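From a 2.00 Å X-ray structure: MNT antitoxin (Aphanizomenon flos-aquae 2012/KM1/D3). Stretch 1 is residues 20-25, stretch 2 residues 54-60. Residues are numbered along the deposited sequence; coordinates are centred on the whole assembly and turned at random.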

# COMPACT_ATOMS: atom_id res chain seq x y z
N THR B 20 -21.57 22.14 1.01
CA THR B 20 -20.82 23.10 1.81
C THR B 20 -19.45 22.58 2.23
O THR B 20 -18.51 23.37 2.35
CB THR B 20 -21.62 23.50 3.05
OG1 THR B 20 -21.82 22.35 3.88
CG2 THR B 20 -22.97 24.07 2.66
N LYS B 21 -19.33 21.27 2.47
CA LYS B 21 -18.04 20.71 2.85
C LYS B 21 -17.09 20.64 1.66
O LYS B 21 -15.90 20.99 1.78
CB LYS B 21 -18.23 19.32 3.46
N ILE B 22 -17.58 20.21 0.51
CA ILE B 22 -16.80 20.20 -0.73
C ILE B 22 -17.48 21.15 -1.71
O ILE B 22 -18.29 20.70 -2.54
CB ILE B 22 -16.67 18.78 -1.30
CG1 ILE B 22 -16.25 17.80 -0.20
CG2 ILE B 22 -15.66 18.76 -2.44
CD1 ILE B 22 -16.08 16.37 -0.69
N PRO B 23 -17.20 22.45 -1.64
CA PRO B 23 -17.96 23.40 -2.47
C PRO B 23 -17.71 23.25 -3.96
O PRO B 23 -18.58 23.61 -4.76
CB PRO B 23 -17.50 24.77 -1.95
CG PRO B 23 -16.14 24.51 -1.39
CD PRO B 23 -16.19 23.12 -0.81
N TYR B 24 -16.54 22.74 -4.36
CA TYR B 24 -16.23 22.56 -5.77
C TYR B 24 -16.80 21.28 -6.35
O TYR B 24 -16.56 20.99 -7.53
CB TYR B 24 -14.72 22.60 -5.98
CG TYR B 24 -13.95 21.60 -5.15
CD1 TYR B 24 -13.70 20.32 -5.62
CD2 TYR B 24 -13.47 21.94 -3.89
CE1 TYR B 24 -13.00 19.40 -4.86
CE2 TYR B 24 -12.77 21.03 -3.12
CZ TYR B 24 -12.54 19.76 -3.61
OH TYR B 24 -11.84 18.85 -2.85
N LEU B 25 -17.54 20.50 -5.56
CA LEU B 25 -18.08 19.23 -6.04
C LEU B 25 -19.36 19.47 -6.84
O LEU B 25 -20.23 20.23 -6.42
CB LEU B 25 -18.37 18.30 -4.87
CG LEU B 25 -18.81 16.88 -5.24
CD1 LEU B 25 -17.68 16.12 -5.90
CD2 LEU B 25 -19.31 16.14 -4.01
N GLU B 54 -13.91 25.81 -12.14
CA GLU B 54 -13.60 27.14 -11.62
C GLU B 54 -13.31 27.10 -10.13
O GLU B 54 -12.28 27.62 -9.67
CB GLU B 54 -14.75 28.10 -11.92
N LYS B 55 -14.22 26.51 -9.34
CA LYS B 55 -14.08 26.56 -7.89
C LYS B 55 -12.88 25.75 -7.41
O LYS B 55 -12.21 26.14 -6.44
CB LYS B 55 -15.37 26.07 -7.23
N TYR B 56 -12.59 24.63 -8.08
CA TYR B 56 -11.47 23.80 -7.66
C TYR B 56 -10.14 24.51 -7.84
O TYR B 56 -9.23 24.37 -7.01
CB TYR B 56 -11.48 22.48 -8.43
CG TYR B 56 -10.37 21.53 -8.03
CD1 TYR B 56 -9.17 21.50 -8.73
CD2 TYR B 56 -10.53 20.66 -6.96
CE1 TYR B 56 -8.15 20.64 -8.37
CE2 TYR B 56 -9.52 19.79 -6.59
CZ TYR B 56 -8.33 19.79 -7.30
OH TYR B 56 -7.32 18.92 -6.94
N ASN B 57 -9.99 25.28 -8.92
CA ASN B 57 -8.74 26.00 -9.14
C ASN B 57 -8.51 27.05 -8.05
O ASN B 57 -7.40 27.19 -7.53
CB ASN B 57 -8.74 26.66 -10.52
CG ASN B 57 -8.53 25.66 -11.65
OD1 ASN B 57 -7.84 24.65 -11.50
ND2 ASN B 57 -9.13 25.95 -12.81
N LEU B 58 -9.56 27.79 -7.68
CA LEU B 58 -9.43 28.75 -6.60
C LEU B 58 -9.28 28.06 -5.25
O LEU B 58 -8.64 28.60 -4.35
CB LEU B 58 -10.63 29.70 -6.58
N TYR B 59 -9.85 26.87 -5.10
CA TYR B 59 -9.74 26.14 -3.84
C TYR B 59 -8.33 25.62 -3.62
O TYR B 59 -7.89 25.51 -2.47
CB TYR B 59 -10.75 24.99 -3.81
CG TYR B 59 -11.07 24.48 -2.43
CD1 TYR B 59 -10.29 23.50 -1.83
CD2 TYR B 59 -12.16 24.97 -1.72
CE1 TYR B 59 -10.58 23.03 -0.56
CE2 TYR B 59 -12.46 24.50 -0.45
CZ TYR B 59 -11.66 23.53 0.12
OH TYR B 59 -11.95 23.06 1.38
N ILE B 60 -7.61 25.29 -4.70
CA ILE B 60 -6.28 24.72 -4.57
C ILE B 60 -5.26 25.76 -4.10
O ILE B 60 -4.22 25.39 -3.55
CB ILE B 60 -5.83 24.09 -5.90

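Stretch 1 leaves a helix after Lys21. Ile22, the first residue to depart from helical angles, also opens a type I beta turn that ends at Leu25 and is closed by a hydrogen bond from Leu25 N to Ile22 O (3.1 Å). Stretch 2 is helical, with backbone bonds such as Tyr59 N to Lys55 O (2.8 Å). The two backbones come closest at Tyr24 and Lys55, whose CA atoms lie 5.0 Å apart. At this spacing their CB atoms meet at 3.7 Å; the Lys55 side chain is not modelled beyond CB, so any contact of its amino group cannot be judged.

No hydrogen bond joins the modelled atoms; the contact is made by aromatic and apolar packing. Tyr24, buried and with chi1 in the p well, contributes the largest share of the covered surface. Tyr56 and Tyr59, both t, lie three residues apart, nearly one helical turn, and engage its ring differently. Tyr56 turns its edge to a face of Tyr24 (Tyr56 CD2 to Tyr24 CD1, 3.5 Å; planes at 73°), whereas Tyr24 directs its own edge at the face of Tyr59 (Tyr24 CE2 to Tyr59 CD1, 3.7 Å; planes at 56°). The flat, broad tyrosine ring suits both roles, and Tyr24 OH is hydrogen-bonded elsewhere in the structure. Pro23 extends the apolar surface, its CG 3.8 Å from Tyr59 CE2.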